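PDB 5NRM: endoglucanase from Acetivibrio cellulolyticus, which probably hydrolyses internal beta-1,4-glucosidic bonds of cellulose as a whole protein, and through this type I cohesin domain of the scaffoldin binds an enzyme-borne dockerin in cellulosome assembly. Local coordinates for residues G51-G54 with S55-N59; F99-K102 with S103-I107. All coordinates share one frame; numbering follows the deposited sequence.

Contact 1 of 2, residues G51-G54 with S55-N59; sequences GDAG and SIVTN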
loop_
_atom_site.group_PDB
_atom_site.type_symbol
_atom_site.label_atom_id
_atom_site.label_comp_id
_atom_site.label_asym_id
_atom_site.label_seq_id
_atom_site.Cartn_x
_atom_site.Cartn_y
_atom_site.Cartn_z
ATOM N N GLY A 51 11.987 2.449 1.569
ATOM C CA GLY A 51 10.954 2.815 0.646
ATOM C C GLY A 51 10.378 4.129 1.037
ATOM O O GLY A 51 10.061 4.317 2.224
ATOM N N ASP A 52 10.245 5.011 0.053
ATOM C CA ASP A 52 9.809 6.385 0.277
ATOM C C ASP A 52 8.576 6.704 -0.496
ATOM O O ASP A 52 8.359 6.270 -1.598
ATOM C CB ASP A 52 10.945 7.353 -0.112
ATOM C CG ASP A 52 12.163 7.240 0.780
ATOM O OD1 ASP A 52 11.953 7.263 2.011
ATOM O OD2 ASP A 52 13.265 7.179 0.219
ATOM N N ALA A 53 7.782 7.602 0.071
ATOM C CA ALA A 53 6.577 8.100 -0.612
ATOM C C ALA A 53 7.016 8.850 -1.860
ATOM O O ALA A 53 8.020 9.544 -1.820
ATOM C CB ALA A 53 5.825 9.037 0.290
ATOM N N GLY A 54 6.290 8.670 -2.930
ATOM C CA GLY A 54 6.532 9.375 -4.150
ATOM C C GLY A 54 5.907 10.748 -4.123
ATOM O O GLY A 54 5.152 11.099 -3.212
ATOM N N SER A 55 6.239 11.529 -5.139
ATOM C CA SER A 55 5.890 12.939 -5.148
ATOM C C SER A 55 4.379 13.206 -5.176
ATOM O O SER A 55 3.970 14.310 -4.760
ATOM C CB SER A 55 6.549 13.718 -6.294
ATOM O OG SER A 55 5.934 13.373 -7.486
ATOM N N ILE A 56 3.552 12.252 -5.577
ATOM C CA ILE A 56 2.123 12.489 -5.641
ATOM C C ILE A 56 1.434 12.281 -4.289
ATOM O O ILE A 56 0.231 12.578 -4.170
ATOM C CB ILE A 56 1.449 11.573 -6.701
ATOM C CG1 ILE A 56 1.279 10.124 -6.210
ATOM C CG2 ILE A 56 2.195 11.757 -8.052
ATOM C CD1 ILE A 56 0.703 9.158 -7.237
ATOM N N VAL A 57 2.141 11.729 -3.297
ATOM C CA VAL A 57 1.562 11.383 -2.047
ATOM C C VAL A 57 1.369 12.590 -1.127
ATOM O O VAL A 57 2.278 13.370 -0.865
ATOM C CB VAL A 57 2.394 10.249 -1.364
ATOM C CG1 VAL A 57 1.889 9.882 0.061
ATOM C CG2 VAL A 57 2.446 9.005 -2.233
ATOM N N THR A 58 0.143 12.752 -0.592
ATOM C CA THR A 58 -0.161 13.774 0.379
ATOM C C THR A 58 0.373 13.399 1.765
ATOM O O THR A 58 0.372 12.257 2.138
ATOM C CB THR A 58 -1.665 14.022 0.458
ATOM O OG1 THR A 58 -2.305 12.751 0.661
ATOM C CG2 THR A 58 -2.162 14.662 -0.884
ATOM N N ASN A 59 0.871 14.414 2.455
ATOM C CA ASN A 59 1.295 14.323 3.867
ATOM C C ASN A 59 1.860 12.950 4.217
ATOM O O ASN A 59 1.333 12.272 5.123
ATOM C CB ASN A 59 0.097 14.653 4.734
ATOM C CG ASN A 59 0.465 15.104 6.136
ATOM O OD1 ASN A 59 1.575 15.530 6.367
ATOM N ND2 ASN A 59 -0.495 15.041 7.066
#
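Gly54 and Val57 are the two ends of a type I beta turn, and Ser55 and Ile56, the two corner residues, both have helix-like backbone angles. Val57 N donates to Gly54 O at 3.1 Å, with an N-H...O angle of 165°, so the bond is nearly straight at the hydrogen. Beside this bond, the side chains of Ala53 and Val57, four residues apart, meet across the mouth of the turn: Ala53 CB lies 4.0 Å from Val57 CB and equally far from Val57 CG1. The valine divides its two methyls between neighbours. With chi1 at 176°, CG1 is set opposite the backbone N and reaches Ala53, whereas CG2 stays on the side of that N and turns to the glycine carbonyl. Val57 CB lies 3.4 Å from Gly54 O, and Val57 CG2 lies 3.6 Å from the same oxygen. The bonded carbonyl thus has apolar carbon alongside it as well as the N-H. On the outer side of the bend Ser55 is exposed, its CB turned away from the preceding residues. Strand 46-53 ends here, and the turn starts the chain toward the short helix 60-63. Gly54 and Ile56 keep backbone hydrogen bonds with Phe94 and Val93 of strand 92-101, so the turn stays bonded alongside that strand; Val57 packs on Phe64 of strand 64-70, Phe78 of strand 73-79 and Phe94, and Ala53 also rests on Phe64.

Contact 2 of 2, residues F99-K102 with S103-I107; sequences FNIK and SSAAI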
loop_
_atom_site.group_PDB
_atom_site.type_symbol
_atom_site.label_atom_id
_atom_site.label_comp_id
_atom_site.label_asym_id
_atom_site.label_seq_id
_atom_site.Cartn_x
_atom_site.Cartn_y
_atom_site.Cartn_z
ATOM N N PHE A 99 16.941 -0.117 -3.361
ATOM C CA PHE A 99 17.695 -1.336 -3.212
ATOM C C PHE A 99 19.199 -1.103 -3.387
ATOM O O PHE A 99 19.616 -0.212 -4.101
ATOM C CB PHE A 99 17.259 -2.299 -4.333
ATOM C CG PHE A 99 15.800 -2.687 -4.278
ATOM C CD1 PHE A 99 15.350 -3.676 -3.402
ATOM C CD2 PHE A 99 14.884 -2.008 -5.089
ATOM C CE1 PHE A 99 13.990 -4.034 -3.443
ATOM C CE2 PHE A 99 13.571 -2.377 -5.131
ATOM C CZ PHE A 99 13.120 -3.357 -4.255
ATOM N N ASN A 100 20.006 -2.031 -2.847
ATOM C CA ASN A 100 21.368 -2.249 -3.293
ATOM C C ASN A 100 21.339 -3.517 -4.167
ATOM O O ASN A 100 20.720 -4.508 -3.785
ATOM C CB ASN A 100 22.255 -2.469 -2.097
ATOM C CG ASN A 100 22.548 -1.211 -1.314
ATOM O OD1 ASN A 100 22.527 -0.102 -1.844
ATOM N ND2 ASN A 100 22.754 -1.374 -0.031
ATOM N N ILE A 101 21.946 -3.461 -5.347
ATOM C CA ILE A 101 22.062 -4.567 -6.204
ATOM C C ILE A 101 23.224 -5.404 -5.739
ATOM O O ILE A 101 24.372 -4.898 -5.700
ATOM C CB ILE A 101 22.271 -4.118 -7.669
ATOM C CG1 ILE A 101 21.148 -3.199 -8.133
ATOM C CG2 ILE A 101 22.298 -5.357 -8.573
ATOM C CD1 ILE A 101 21.395 -2.474 -9.424
ATOM N N LYS A 102 23.011 -6.711 -5.494
ATOM C CA LYS A 102 24.059 -7.549 -5.008
ATOM C C LYS A 102 25.216 -7.597 -6.035
ATOM O O LYS A 102 24.977 -7.727 -7.244
ATOM C CB LYS A 102 23.549 -8.942 -4.650
ATOM C CG LYS A 102 22.551 -8.821 -3.505
ATOM C CD LYS A 102 22.069 -10.198 -3.042
ATOM C CE LYS A 102 21.212 -10.138 -1.788
ATOM N NZ LYS A 102 20.687 -11.514 -1.452
ATOM N N SER A 103 26.434 -7.582 -5.518
ATOM C CA SER A 103 27.620 -7.599 -6.381
ATOM C C SER A 103 27.772 -8.896 -7.179
ATOM O O SER A 103 28.390 -8.845 -8.229
ATOM C CB SER A 103 28.917 -7.324 -5.596
ATOM O OG SER A 103 29.004 -8.203 -4.451
ATOM N N SER A 104 27.149 -9.996 -6.744
ATOM C CA SER A 104 27.169 -11.308 -7.411
ATOM C C SER A 104 26.263 -11.415 -8.610
ATOM O O SER A 104 26.382 -12.350 -9.356
ATOM C CB SER A 104 26.693 -12.403 -6.449
ATOM O OG SER A 104 25.349 -12.139 -6.067
ATOM N N ALA A 105 25.322 -10.484 -8.749
ATOM C CA ALA A 105 24.306 -10.605 -9.756
ATOM C C ALA A 105 24.907 -10.422 -11.155
ATOM O O ALA A 105 25.712 -9.535 -11.370
ATOM C CB ALA A 105 23.191 -9.610 -9.498
ATOM N N ALA A 106 24.505 -11.272 -12.108
ATOM C CA ALA A 106 25.105 -11.300 -13.425
ATOM C C ALA A 106 24.650 -10.132 -14.273
ATOM O O ALA A 106 23.449 -9.872 -14.357
ATOM C CB ALA A 106 24.719 -12.616 -14.139
ATOM N N ILE A 107 25.589 -9.480 -14.945
ATOM C CA ILE A 107 25.296 -8.463 -15.970
ATOM C C ILE A 107 24.469 -9.056 -17.089
ATOM O O ILE A 107 24.696 -10.193 -17.530
ATOM C CB ILE A 107 26.606 -7.786 -16.505
ATOM C CG1 ILE A 107 27.109 -6.747 -15.481
ATOM C CG2 ILE A 107 26.430 -7.089 -17.854
ATOM C CD1 ILE A 107 28.088 -7.341 -14.521
#
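Lys102 O accepts the N-H of Ala105 at 3.2 Å, the bond that closes a type I beta turn over Ser103 and Ser104. Its N-H...O angle is 164°, nearly straight at the hydrogen. The methyl of Ala105 comes in beside the same oxygen, CB lying 3.4 Å from Lys102 O. It also faces back to the strand end, where Ile101 CG2 is 4.4 Å from Ala105 CB, a loose apolar touch between residues four apart. On another part of the turn, the hydroxyl of Ser104 comes near Lys102 CB, but this approach is doubtful, because the serine occupies two conformations. Lys102 meets the turn through the root of its side chain alone. Its chi1 of -63° sets CG on the side of the backbone N, opposite the carbonyl carbon that leads into the turn. Beyond CG the chain runs extended away from the serines, and its NZ is hydrogen-bonded to Ala43 O, in the loop that precedes strand 46-53. The two serines are exposed, whereas Ile101 is buried against Val18, Leu46, Val138 and Leu140, and Ala105 touches Leu140 as well. One side of the bend therefore borders the core and the other the solvent. The motif is a type I turn at the end of strand 92-101 in the cohesin beta-sandwich, and it leads the chain into the connection to strand 110-116.

How the contacts relate
From the N terminus, strand 46-53 runs into contact 1, where a type I turn bends the chain toward helix 60-63. Strands 64-70 and 73-79 follow, then strand 92-101, which ends in contact 2 before the connection to strand 110-116. The two contacts are in series, neither nested nor crossed, and each closes a turn of its own. Strands 46-53 and 92-101 are antiparallel neighbours in the sheet, so their C-terminal ends, where the turns form, lie at opposite ends of the pair: the contact centres are 26 Å apart, though the nearest atoms come within about 7 Å, without touching. Contact 1 joins this pair to strands 64-70 and 73-79, contact 2 to strands 17-25 and 132-140.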